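Local coordinates for protein 2,5-dihydroxypyridine 5,6-dioxygenase (Pseudomonas putida KT2440, PDB 7CUP) that cleaves the ring of 2,5-dihydroxypyridine with dioxygen to give N-formylmaleamate, using iron, in the aerobic breakdown of nicotinate, at residues Thr9-His14 against Asp188-Gly193; Val15-Arg20 against Gln48-Lys53; His33-Arg38 against Val98-Leu103; Ala42-Ala47 against Val54-Leu59. One frame throughout, in Å; residues are numbered along the deposited sequence.

Interaction 1: residues Thr9-His14 against Asp188-Gly193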
loop_
_atom_site.group_PDB
_atom_site.type_symbol
_atom_site.label_atom_id
_atom_site.label_comp_id
_atom_site.label_asym_id
_atom_site.label_seq_id
_atom_site.Cartn_x
_atom_site.Cartn_y
_atom_site.Cartn_z
ATOM N N THR A 9 -9.320 18.326 4.118
ATOM C CA THR A 9 -9.326 19.132 2.881
ATOM C C THR A 9 -10.010 20.468 3.175
ATOM O O THR A 9 -9.454 21.499 2.808
ATOM C CB THR A 9 -10.025 18.365 1.759
ATOM O OG1 THR A 9 -9.190 17.242 1.546
ATOM C CG2 THR A 9 -10.174 19.160 0.487
ATOM N N GLN A 10 -11.163 20.470 3.834
ATOM C CA GLN A 10 -11.885 21.748 4.159
ATOM C C GLN A 10 -11.023 22.643 5.043
ATOM O O GLN A 10 -11.052 23.882 4.836
ATOM C CB GLN A 10 -13.209 21.552 4.888
ATOM C CG GLN A 10 -14.357 21.316 3.936
ATOM C CD GLN A 10 -15.565 20.825 4.688
ATOM O OE1 GLN A 10 -15.824 21.270 5.809
ATOM N NE2 GLN A 10 -16.286 19.890 4.079
ATOM N N MET A 11 -10.310 22.055 5.997
ATOM C CA MET A 11 -9.402 22.837 6.876
ATOM C C MET A 11 -8.345 23.491 5.984
ATOM O O MET A 11 -8.056 24.690 6.203
ATOM C CB MET A 11 -8.735 21.979 7.954
ATOM C CG MET A 11 -9.693 21.597 9.105
ATOM S SD MET A 11 -9.220 20.081 9.954
ATOM C CE MET A 11 -7.558 20.491 10.460
ATOM N N PHE A 12 -7.755 22.742 5.049
ATOM C CA PHE A 12 -6.676 23.293 4.194
ATOM C C PHE A 12 -7.257 24.370 3.267
ATOM O O PHE A 12 -6.573 25.396 3.009
ATOM C CB PHE A 12 -5.909 22.219 3.423
ATOM C CG PHE A 12 -4.656 21.755 4.126
ATOM C CD1 PHE A 12 -4.704 20.762 5.096
ATOM C CD2 PHE A 12 -3.431 22.345 3.854
ATOM C CE1 PHE A 12 -3.545 20.349 5.739
ATOM C CE2 PHE A 12 -2.275 21.937 4.508
ATOM C CZ PHE A 12 -2.334 20.928 5.438
ATOM N N GLU A 13 -8.493 24.218 2.799
ATOM C CA GLU A 13 -9.142 25.312 2.027
ATOM C C GLU A 13 -9.208 26.572 2.897
ATOM O O GLU A 13 -8.867 27.652 2.377
ATOM C CB GLU A 13 -10.541 24.951 1.544
ATOM C CG GLU A 13 -10.502 23.856 0.521
ATOM C CD GLU A 13 -11.874 23.348 0.137
ATOM O OE1 GLU A 13 -12.628 24.154 -0.451
ATOM O OE2 GLU A 13 -12.153 22.136 0.386
ATOM N N HIS A 14 -9.653 26.455 4.150
ATOM C CA HIS A 14 -9.770 27.604 5.090
ATOM C C HIS A 14 -8.412 28.301 5.261
ATOM O O HIS A 14 -8.318 29.534 5.031
ATOM C CB HIS A 14 -10.374 27.156 6.423
ATOM C CG HIS A 14 -10.273 28.197 7.489
ATOM N ND1 HIS A 14 -11.193 29.212 7.611
ATOM C CD2 HIS A 14 -9.395 28.360 8.500
ATOM C CE1 HIS A 14 -10.877 29.975 8.634
ATOM N NE2 HIS A 14 -9.776 29.471 9.203
ATOM N N ASP A 188 5.124 31.190 8.286
ATOM C CA ASP A 188 4.302 30.936 9.497
ATOM C C ASP A 188 4.008 29.440 9.596
ATOM O O ASP A 188 4.412 28.677 8.691
ATOM C CB ASP A 188 3.048 31.805 9.509
ATOM C CG ASP A 188 2.563 32.201 10.899
ATOM O OD1 ASP A 188 2.656 31.355 11.831
ATOM O OD2 ASP A 188 2.043 33.357 11.042
ATOM N N HIS A 189 3.423 29.038 10.720
ATOM C CA HIS A 189 3.285 27.618 11.115
ATOM C C HIS A 189 1.855 27.416 11.561
ATOM O O HIS A 189 1.458 28.079 12.521
ATOM C CB HIS A 189 4.253 27.334 12.260
ATOM C CG HIS A 189 4.321 25.904 12.678
ATOM N ND1 HIS A 189 5.096 25.503 13.747
ATOM C CD2 HIS A 189 3.690 24.800 12.226
ATOM C CE1 HIS A 189 4.977 24.196 13.883
ATOM N NE2 HIS A 189 4.127 23.751 12.980
ATOM N N TRP A 190 1.097 26.607 10.836
ATOM C CA TRP A 190 -0.191 26.103 11.333
ATOM C C TRP A 190 0.064 24.819 12.122
ATOM O O TRP A 190 0.484 23.839 11.507
ATOM C CB TRP A 190 -1.078 25.886 10.129
ATOM C CG TRP A 190 -2.355 25.184 10.443
ATOM C CD1 TRP A 190 -3.003 25.043 11.641
ATOM C CD2 TRP A 190 -3.133 24.506 9.474
ATOM N NE1 TRP A 190 -4.156 24.330 11.455
ATOM C CE2 TRP A 190 -4.253 23.983 10.141
ATOM C CE3 TRP A 190 -2.950 24.269 8.113
ATOM C CZ2 TRP A 190 -5.237 23.267 9.465
ATOM C CZ3 TRP A 190 -3.924 23.563 7.449
ATOM C CH2 TRP A 190 -5.053 23.090 8.115
ATOM N N PRO A 191 -0.098 24.765 13.474
ATOM C CA PRO A 191 -0.646 25.830 14.318
ATOM C C PRO A 191 0.377 26.640 15.127
ATOM O O PRO A 191 1.498 26.171 15.313
ATOM C CB PRO A 191 -1.411 24.999 15.344
ATOM C CG PRO A 191 -0.467 23.840 15.613
ATOM C CD PRO A 191 0.274 23.619 14.312
ATOM N N SER A 192 -0.023 27.820 15.619
ATOM C CA SER A 192 0.836 28.695 16.456
ATOM C C SER A 192 -0.044 29.729 17.165
ATOM O O SER A 192 -1.114 29.338 17.669
ATOM C CB SER A 192 1.975 29.292 15.647
ATOM O OG SER A 192 1.513 30.070 14.540
ATOM N N GLY A 193 0.399 30.990 17.245
ATOM C CA GLY A 193 -0.260 31.997 18.098
ATOM C C GLY A 193 0.659 32.486 19.202
ATOM O O GLY A 193 0.261 32.396 20.360
#
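Trp190 meets Met11 and Phe12 across this buried contact, which joins helix 5-18 to residues 188-193 at one edge of the parallel sheet. Along the chain before it, Asp188 OD1 uses its anti lone pair to take the backbone N of His189 at 2.7 Å. The carbonyl O of His189 in turn receives Ser192 OG at 2.8 Å, within the carbonyl plane, linking the chain on the two sides of Trp190. The indole of Trp190, with CG anti to its backbone N (chi1 171°), projects to the helix and brings its CZ3 over the centre of the Phe12 ring, 3.5 Å above the plane. This is an edge-to-face pair, the planes at 59°. Trp190 CZ2 meets Met11 CE at 3.8 Å. With an alanine in place of Phe12, the outer edge of the indole would probably lose the ring face it points into, leaving a gap between indole and helix. A cis peptide then carries the chain into Pro191. Around the contact, Trp190 NE1 bonds to Leu129 O, Met11 and Pro191 pack on helix 126-131, and Phe12 also rests on helix 37-49, while backbone bonds join Asp188 and Trp190 to Leu121 of the adjoining strand.

Interaction 2: residues Val15-Arg20 against Gln48-Lys53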
loop_
_atom_site.group_PDB
_atom_site.type_symbol
_atom_site.label_atom_id
_atom_site.label_comp_id
_atom_site.label_asym_id
_atom_site.label_seq_id
_atom_site.Cartn_x
_atom_site.Cartn_y
_atom_site.Cartn_z
ATOM N N VAL A 15 -7.363 27.545 5.569
ATOM C CA VAL A 15 -6.020 28.110 5.883
ATOM C C VAL A 15 -5.376 28.645 4.592
ATOM O O VAL A 15 -4.729 29.684 4.681
ATOM C CB VAL A 15 -5.157 27.081 6.643
ATOM C CG1 VAL A 15 -3.754 27.614 6.920
ATOM C CG2 VAL A 15 -5.858 26.677 7.950
ATOM N N LEU A 16 -5.535 27.988 3.439
ATOM C CA LEU A 16 -4.988 28.505 2.151
ATOM C C LEU A 16 -5.714 29.812 1.742
ATOM O O LEU A 16 -5.044 30.729 1.311
ATOM C CB LEU A 16 -5.127 27.430 1.080
ATOM C CG LEU A 16 -4.231 26.197 1.240
ATOM C CD1 LEU A 16 -4.401 25.322 0.013
ATOM C CD2 LEU A 16 -2.779 26.542 1.436
ATOM N N LYS A 17 -7.022 29.910 1.965
ATOM C CA LYS A 17 -7.797 31.168 1.774
ATOM C C LYS A 17 -7.228 32.281 2.672
ATOM O O LYS A 17 -6.895 33.353 2.141
ATOM C CB LYS A 17 -9.284 30.927 2.026
ATOM C CG LYS A 17 -10.143 31.113 0.791
ATOM C CD LYS A 17 -11.632 30.962 1.017
ATOM C CE LYS A 17 -12.130 29.615 0.543
ATOM N NZ LYS A 17 -13.490 29.319 1.043
ATOM N N LEU A 18 -7.072 32.037 3.968
ATOM C CA LEU A 18 -6.488 33.051 4.867
ATOM C C LEU A 18 -5.090 33.403 4.360
ATOM O O LEU A 18 -4.662 34.544 4.549
ATOM C CB LEU A 18 -6.444 32.509 6.297
ATOM C CG LEU A 18 -7.785 32.467 7.015
ATOM C CD1 LEU A 18 -7.642 31.813 8.387
ATOM C CD2 LEU A 18 -8.376 33.873 7.136
ATOM N N SER A 19 -4.394 32.445 3.759
ATOM C CA SER A 19 -3.037 32.612 3.178
ATOM C C SER A 19 -3.083 33.274 1.786
ATOM O O SER A 19 -2.036 33.301 1.118
ATOM C CB SER A 19 -2.306 31.275 3.127
ATOM O OG SER A 19 -1.984 30.809 4.420
ATOM N N ARG A 20 -4.244 33.744 1.337
ATOM C CA ARG A 20 -4.442 34.517 0.080
ATOM C C ARG A 20 -4.159 33.643 -1.142
ATOM O O ARG A 20 -3.728 34.162 -2.198
ATOM C CB ARG A 20 -3.653 35.835 0.126
ATOM C CG ARG A 20 -4.289 36.838 1.085
ATOM C CD ARG A 20 -3.867 38.298 0.974
ATOM N NE ARG A 20 -3.501 38.788 2.304
ATOM C CZ ARG A 20 -4.343 39.035 3.321
ATOM N NH1 ARG A 20 -5.648 38.858 3.177
ATOM N NH2 ARG A 20 -3.870 39.463 4.486
ATOM N N GLN A 48 -6.215 23.019 -5.382
ATOM C CA GLN A 48 -7.005 22.867 -6.640
ATOM C C GLN A 48 -8.462 23.348 -6.449
ATOM O O GLN A 48 -8.972 24.026 -7.353
ATOM C CB GLN A 48 -6.909 21.429 -7.129
ATOM C CG GLN A 48 -5.521 21.087 -7.595
ATOM C CD GLN A 48 -5.425 19.692 -8.158
ATOM O OE1 GLN A 48 -5.594 19.488 -9.356
ATOM N NE2 GLN A 48 -5.084 18.745 -7.308
ATOM N N ARG A 49 -9.110 23.078 -5.317
ATOM C CA ARG A 49 -10.472 23.605 -5.065
ATOM C C ARG A 49 -10.470 25.139 -5.133
ATOM O O ARG A 49 -11.456 25.685 -5.591
ATOM C CB ARG A 49 -11.037 23.103 -3.741
ATOM C CG ARG A 49 -11.441 21.647 -3.836
ATOM C CD ARG A 49 -12.572 21.260 -2.929
ATOM N NE ARG A 49 -13.096 20.035 -3.510
ATOM C CZ ARG A 49 -14.111 19.959 -4.378
ATOM N NH1 ARG A 49 -14.806 21.034 -4.723
ATOM N NH2 ARG A 49 -14.453 18.778 -4.856
ATOM N N LEU A 50 -9.413 25.817 -4.704
ATOM C CA LEU A 50 -9.352 27.298 -4.733
ATOM C C LEU A 50 -8.912 27.757 -6.127
ATOM O O LEU A 50 -8.749 28.954 -6.278
ATOM C CB LEU A 50 -8.407 27.807 -3.646
ATOM C CG LEU A 50 -8.808 27.472 -2.207
ATOM C CD1 LEU A 50 -7.699 27.844 -1.220
ATOM C CD2 LEU A 50 -10.129 28.137 -1.826
ATOM N N LYS A 51 -8.758 26.828 -7.081
ATOM C CA LYS A 51 -8.441 27.095 -8.512
ATOM C C LYS A 51 -7.001 27.596 -8.669
ATOM O O LYS A 51 -6.689 28.157 -9.714
ATOM C CB LYS A 51 -9.395 28.145 -9.100
ATOM C CG LYS A 51 -10.881 27.801 -9.065
ATOM C CD LYS A 51 -11.712 28.764 -9.913
ATOM C CE LYS A 51 -13.207 28.714 -9.658
ATOM N NZ LYS A 51 -13.563 29.383 -8.379
ATOM N N ALA A 52 -6.152 27.417 -7.664
ATOM C CA ALA A 52 -4.698 27.650 -7.771
ATOM C C ALA A 52 -4.076 26.568 -8.661
ATOM O O ALA A 52 -4.649 25.503 -8.790
ATOM C CB ALA A 52 -4.094 27.687 -6.396
ATOM N N LYS A 53 -2.977 26.886 -9.334
ATOM C CA LYS A 53 -2.067 25.886 -9.943
ATOM C C LYS A 53 -1.316 25.199 -8.791
ATOM O O LYS A 53 -0.951 25.896 -7.832
ATOM C CB LYS A 53 -1.149 26.596 -10.933
ATOM C CG LYS A 53 -1.882 27.268 -12.091
ATOM C CD LYS A 53 -2.567 26.218 -12.959
ATOM C CE LYS A 53 -3.537 26.808 -13.959
ATOM N NZ LYS A 53 -3.821 25.826 -15.033
#
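The last turn of helix 5-18 and the end of helix 37-49 approach most closely at Lys17 and Leu50, whose CA atoms lie 7.7 Å apart. Both helices finish in a Schellman motif, with Arg20 and Lys51 turning the chain at positive phi, and in this alpha/beta layer Leu50 of one helix end packs on Leu16 and Lys17 of the other. Leu50 points toward helix 5-18 and splits its two methyls between these neighbouring partners. Leu50 CD1 lodges beside Leu16 CB at 3.5 Å, a tight fit, and also lies near the backbone N of Lys17. Leu50 CD2 sits against the aliphatic part of the lysine, touching Lys17 CE at 3.4 Å and Lys17 CG at 4.0 Å. The lysine chain is bent at chi3 (-102°), which folds CE back over the methyl, and the two side chains run at a slant to each other. Leu16 also packs on Leu96 and Val98 of strand 96-99. Arg49, next to Leu50, forms a salt bridge with Glu13 of a neighbouring subunit. At the close of helix 5-18, Ser19 grips the carbonyl O of Val15 twice: its backbone N at 2.9 Å and its OG at 3.0 Å arrive from opposite faces of the carbonyl plane, and the same OG is also bonded to Ala181 N.

Interaction 3: residues His33-Arg38 against Val98-Leu103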
loop_
_atom_site.group_PDB
_atom_site.type_symbol
_atom_site.label_atom_id
_atom_site.label_comp_id
_atom_site.label_asym_id
_atom_site.label_seq_id
_atom_site.Cartn_x
_atom_site.Cartn_y
_atom_site.Cartn_z
ATOM N N HIS A 33 9.901 11.414 2.391
ATOM C CA HIS A 33 9.293 10.060 2.555
ATOM C C HIS A 33 8.504 9.974 3.877
ATOM O O HIS A 33 7.545 9.223 3.955
ATOM C CB HIS A 33 10.354 8.966 2.490
ATOM C CG HIS A 33 11.133 8.838 3.751
ATOM N ND1 HIS A 33 12.376 9.437 3.901
ATOM C CD2 HIS A 33 10.876 8.184 4.903
ATOM C CE1 HIS A 33 12.829 9.159 5.120
ATOM N NE2 HIS A 33 11.926 8.408 5.751
ATOM N N TYR A 34 8.850 10.775 4.881
ATOM C CA TYR A 34 8.237 10.727 6.226
ATOM C C TYR A 34 7.042 11.686 6.351
ATOM O O TYR A 34 6.457 11.738 7.443
ATOM C CB TYR A 34 9.316 11.051 7.258
ATOM C CG TYR A 34 10.035 12.361 7.024
ATOM C CD1 TYR A 34 9.553 13.535 7.586
ATOM C CD2 TYR A 34 11.208 12.437 6.274
ATOM C CE1 TYR A 34 10.201 14.747 7.400
ATOM C CE2 TYR A 34 11.895 13.634 6.135
ATOM C CZ TYR A 34 11.364 14.795 6.658
ATOM O OH TYR A 34 11.984 16.005 6.507
ATOM N N SER A 35 6.647 12.399 5.301
ATOM C CA SER A 35 5.514 13.359 5.336
ATOM C C SER A 35 4.197 12.583 5.434
ATOM O O SER A 35 4.095 11.532 4.810
ATOM C CB SER A 35 5.509 14.238 4.119
ATOM O OG SER A 35 6.656 15.077 4.099
ATOM N N ASP A 36 3.229 13.100 6.175
ATOM C CA ASP A 36 1.888 12.483 6.311
ATOM C C ASP A 36 1.169 12.566 4.976
ATOM O O ASP A 36 0.904 13.669 4.480
ATOM C CB ASP A 36 1.047 13.136 7.406
ATOM C CG ASP A 36 -0.262 12.374 7.617
ATOM O OD1 ASP A 36 -0.664 11.589 6.707
ATOM O OD2 ASP A 36 -0.851 12.534 8.694
ATOM N N PRO A 37 0.895 11.418 4.313
ATOM C CA PRO A 37 0.265 11.428 2.999
ATOM C C PRO A 37 -1.141 12.045 3.001
ATOM O O PRO A 37 -1.512 12.667 2.007
ATOM C CB PRO A 37 0.218 9.945 2.576
ATOM C CG PRO A 37 0.420 9.185 3.847
ATOM C CD PRO A 37 1.319 10.062 4.694
ATOM N N ARG A 38 -1.873 11.920 4.096
ATOM C CA ARG A 38 -3.247 12.501 4.183
ATOM C C ARG A 38 -3.163 14.030 4.107
ATOM O O ARG A 38 -3.995 14.621 3.420
ATOM C CB ARG A 38 -3.910 12.019 5.462
ATOM C CG ARG A 38 -4.085 10.516 5.459
ATOM C CD ARG A 38 -4.707 10.023 6.732
ATOM N NE ARG A 38 -6.092 10.454 6.773
ATOM C CZ ARG A 38 -6.609 11.181 7.753
ATOM N NH1 ARG A 38 -5.847 11.502 8.787
ATOM N NH2 ARG A 38 -7.886 11.554 7.706
ATOM N N VAL A 98 3.511 24.894 0.861
ATOM C CA VAL A 98 3.049 24.140 2.062
ATOM C C VAL A 98 4.168 23.178 2.418
ATOM O O VAL A 98 4.381 22.241 1.678
ATOM C CB VAL A 98 1.753 23.363 1.818
ATOM C CG1 VAL A 98 1.369 22.607 3.064
ATOM C CG2 VAL A 98 0.642 24.292 1.362
ATOM N N ASP A 99 4.860 23.410 3.512
ATOM C CA ASP A 99 5.975 22.533 3.931
ATOM C C ASP A 99 5.429 21.451 4.874
ATOM O O ASP A 99 5.054 21.755 6.012
ATOM C CB ASP A 99 7.074 23.427 4.506
ATOM C CG ASP A 99 8.245 22.668 5.084
ATOM O OD1 ASP A 99 8.279 21.424 4.892
ATOM O OD2 ASP A 99 9.064 23.323 5.762
ATOM N N THR A 100 5.413 20.203 4.415
ATOM C CA THR A 100 5.063 19.008 5.222
ATOM C C THR A 100 6.314 18.202 5.560
ATOM O O THR A 100 6.152 17.055 6.005
ATOM C CB THR A 100 4.068 18.120 4.470
ATOM O OG1 THR A 100 4.696 17.495 3.342
ATOM C CG2 THR A 100 2.871 18.891 3.975
ATOM N N MET A 101 7.520 18.758 5.417
ATOM C CA MET A 101 8.773 18.010 5.737
ATOM C C MET A 101 9.652 18.757 6.762
ATOM O O MET A 101 10.633 18.130 7.212
ATOM C CB MET A 101 9.593 17.699 4.477
ATOM C CG MET A 101 10.371 18.858 3.923
ATOM S SD MET A 101 11.454 18.351 2.542
ATOM C CE MET A 101 12.930 17.871 3.411
ATOM N N MET A 102 9.348 20.025 7.086
ATOM C CA MET A 102 9.991 20.802 8.185
ATOM C C MET A 102 11.370 21.242 7.715
ATOM O O MET A 102 12.357 20.706 8.217
ATOM C CB MET A 102 10.144 19.955 9.451
ATOM C CG MET A 102 9.300 20.395 10.599
ATOM S SD MET A 102 10.004 21.823 11.392
ATOM C CE MET A 102 11.233 21.037 12.422
ATOM N N LEU A 103 11.408 22.123 6.723
ATOM C CA LEU A 103 12.632 22.827 6.294
ATOM C C LEU A 103 13.015 23.733 7.449
ATOM O O LEU A 103 12.290 24.701 7.679
ATOM C CB LEU A 103 12.361 23.708 5.072
ATOM C CG LEU A 103 12.347 23.031 3.717
ATOM C CD1 LEU A 103 12.207 24.107 2.662
ATOM C CD2 LEU A 103 13.594 22.189 3.482
HETATM O O HOH W 1 3.956 15.683 7.306
#
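The carbonyl O of Thr100 is held by two groups: Ser35 OG at 2.8 Å, and a water at 2.9 Å that also accepts from the backbone N of Asp36. Ser35 OG comes to Thr100 O from well above the carbonyl plane, 64° out of it, rather than along a lone pair. The same hydroxyl is bonded to Ser32 N, so the serine ties its own loop together as well as the loop after strand 96-99. A better-directed bond lies one residue on, where Tyr34 OH donates to Met101 O over only 2.6 Å, in the carbonyl plane and on a lone pair, with that oxygen in turn at the edge of the tyrosine ring. The Tyr34 OH also lies beside Met101, 3.6 Å from Met101 CB. The two loops follow the carboxyl ends of adjacent strands of the parallel sheet, 26-31 and 96-99, and the first leads into helix 37-49, which Asp36 caps through OD1 and Arg38 N. The second loop is shaped by an Asx turn: Asp99 OD1 takes both Met101 N and Met102 N from one face of the carboxylate plane, while OD2 receives Leu103 N on its syn lone pair. Thr100 OG1 has its own bond to Leu30 O of the neighbouring strand.

Interaction 4: residues Ala42-Ala47 against Val54-Leu59; sequences AAMEAA and VYAVEL
A beta-alpha-beta unit, strand 26-31, helix 37-49 and strand 53-58, supplies both sides of this contact, with Met44 on the helix meeting Val54 and Ala56 on the second strand. The short helix and strand segments run nearly antiparallel, at 161°, their axes approaching to 8.6 Å. Met44 reaches from the helix to the strand. Its chain is bent at both chi2 (-74°) and chi3, curling the thioether over the strand, where Met44 CE comes to 3.8 Å from the backbone N of Ala56 and Met44 SD to 4.0 Å from Ala56 CB. Met44 CE also lies 4.2 Å from Val54 CG2. In this crossover the helix lies on one face of the parallel sheet: Ala43 and Met44 also press on Val29 of the first strand, and Ala46 on Phe12 of helix 5-18. An alanine in place of Met44 lacks SD and CE, and Ala56 would probably lose its cover from the helix. Val54 points toward the helix, whereas Tyr55 is directed away, its OH bonded to Ala90 O. Strand 53-58 is an outermost strand of the sheet within this chain, and Ala56 and Glu58 pair antiparallel with a strand of a neighbouring subunit, which extends the sheet across the interface.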
loop_
_atom_site.group_PDB
_atom_site.type_symbol
_atom_site.label_atom_id
_atom_site.label_comp_id
_atom_site.label_asym_id
_atom_site.label_seq_id
_atom_site.Cartn_x
_atom_site.Cartn_y
_atom_site.Cartn_z
ATOM N N ALA A 42 -4.591 16.426 1.121
ATOM C CA ALA A 42 -5.544 17.500 1.503
ATOM C C ALA A 42 -5.059 18.877 1.001
ATOM O O ALA A 42 -5.907 19.683 0.560
ATOM C CB ALA A 42 -5.755 17.516 2.979
ATOM N N ALA A 43 -3.761 19.150 1.107
ATOM C CA ALA A 43 -3.117 20.391 0.621
ATOM C C ALA A 43 -3.240 20.464 -0.904
ATOM O O ALA A 43 -3.637 21.520 -1.426
ATOM C CB ALA A 43 -1.688 20.455 1.118
ATOM N N MET A 44 -2.944 19.375 -1.611
ATOM C CA MET A 44 -3.017 19.330 -3.096
ATOM C C MET A 44 -4.486 19.551 -3.529
ATOM O O MET A 44 -4.714 20.406 -4.386
ATOM C CB MET A 44 -2.506 17.995 -3.641
ATOM C CG MET A 44 -0.990 17.778 -3.476
ATOM S SD MET A 44 0.016 18.757 -4.615
ATOM C CE MET A 44 -0.060 17.779 -6.111
ATOM N N GLU A 45 -5.429 18.843 -2.899
ATOM C CA GLU A 45 -6.887 18.877 -3.204
ATOM C C GLU A 45 -7.420 20.275 -2.896
ATOM O O GLU A 45 -8.028 20.854 -3.768
ATOM C CB GLU A 45 -7.656 17.780 -2.468
ATOM C CG GLU A 45 -7.473 16.404 -3.098
ATOM C CD GLU A 45 -7.500 16.410 -4.631
ATOM O OE1 GLU A 45 -6.419 16.197 -5.285
ATOM O OE2 GLU A 45 -8.605 16.650 -5.181
ATOM N N ALA A 46 -7.120 20.838 -1.731
ATOM C CA ALA A 46 -7.620 22.165 -1.321
ATOM C C ALA A 46 -7.098 23.266 -2.268
ATOM O O ALA A 46 -7.904 24.138 -2.715
ATOM C CB ALA A 46 -7.236 22.441 0.104
ATOM N N ALA A 47 -5.808 23.269 -2.585
ATOM C CA ALA A 47 -5.221 24.268 -3.511
ATOM C C ALA A 47 -5.933 24.219 -4.863
ATOM O O ALA A 47 -6.269 25.319 -5.406
ATOM C CB ALA A 47 -3.748 24.053 -3.647
ATOM N N VAL A 54 -1.163 23.883 -8.844
ATOM C CA VAL A 54 -0.478 23.104 -7.774
ATOM C C VAL A 54 0.506 22.109 -8.376
ATOM O O VAL A 54 0.285 21.588 -9.460
ATOM C CB VAL A 54 -1.482 22.391 -6.854
ATOM C CG1 VAL A 54 -2.580 23.341 -6.445
ATOM C CG2 VAL A 54 -2.082 21.143 -7.486
ATOM N N TYR A 55 1.570 21.835 -7.629
ATOM C CA TYR A 55 2.483 20.704 -7.884
ATOM C C TYR A 55 3.092 20.332 -6.536
ATOM O O TYR A 55 3.107 21.201 -5.623
ATOM C CB TYR A 55 3.550 21.068 -8.924
ATOM C CG TYR A 55 4.386 22.286 -8.613
ATOM C CD1 TYR A 55 3.883 23.565 -8.805
ATOM C CD2 TYR A 55 5.679 22.177 -8.128
ATOM C CE1 TYR A 55 4.646 24.692 -8.528
ATOM C CE2 TYR A 55 6.456 23.297 -7.826
ATOM C CZ TYR A 55 5.932 24.561 -8.027
ATOM O OH TYR A 55 6.677 25.671 -7.795
ATOM N N ALA A 56 3.530 19.083 -6.415
ATOM C CA ALA A 56 4.295 18.578 -5.251
ATOM C C ALA A 56 5.778 18.516 -5.617
ATOM O O ALA A 56 6.144 18.241 -6.789
ATOM C CB ALA A 56 3.757 17.234 -4.803
ATOM N N VAL A 57 6.617 18.859 -4.644
ATOM C CA VAL A 57 8.087 18.705 -4.692
ATOM C C VAL A 57 8.469 17.732 -3.589
ATOM O O VAL A 57 8.091 17.988 -2.442
ATOM C CB VAL A 57 8.790 20.055 -4.520
ATOM C CG1 VAL A 57 10.289 19.864 -4.549
ATOM C CG2 VAL A 57 8.338 21.022 -5.594
ATOM N N GLU A 58 9.118 16.633 -3.963
ATOM C CA GLU A 58 9.620 15.635 -3.009
ATOM C C GLU A 58 11.136 15.731 -3.003
ATOM O O GLU A 58 11.751 15.610 -4.058
ATOM C CB GLU A 58 9.148 14.219 -3.333
ATOM C CG GLU A 58 9.702 13.241 -2.341
ATOM C CD GLU A 58 8.986 11.914 -2.213
ATOM O OE1 GLU A 58 8.273 11.520 -3.191
ATOM O OE2 GLU A 58 9.172 11.272 -1.119
ATOM N N LEU A 59 11.692 15.923 -1.826
ATOM C CA LEU A 59 13.149 15.886 -1.582
ATOM C C LEU A 59 13.481 14.591 -0.844
ATOM O O LEU A 59 12.749 14.168 0.045
ATOM C CB LEU A 59 13.527 17.100 -0.733
ATOM C CG LEU A 59 13.252 18.465 -1.364
ATOM C CD1 LEU A 59 13.781 19.578 -0.503
ATOM C CD2 LEU A 59 13.869 18.545 -2.742
#

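All four contacts belong to one alpha/beta layer, whose parallel sheet is dressed on one side by helices 5-18 and 37-49. Interactions 1 and 2 share helix 5-18, their centres about 11 Å apart, and interactions 2, 3 and 4 share helix 37-49. Interactions 3 and 4 are closest, with centres about 10 Å apart. Phe12 CB of interaction 1 meets Ala46 CB of interaction 4 at 3.6 Å, and Phe12 CE2 meets Val98 CG1 of interaction 3 at 4.0 Å; between interactions 2 and 4, Ala52 N probably bonds to Ala47 O at 3.1 Å. None reaches the iron, bound by His265, Ser302, His318 and Asp320, although residues 188-193 lead into strand 194-197, which pairs with strand 263-269, bearing His265.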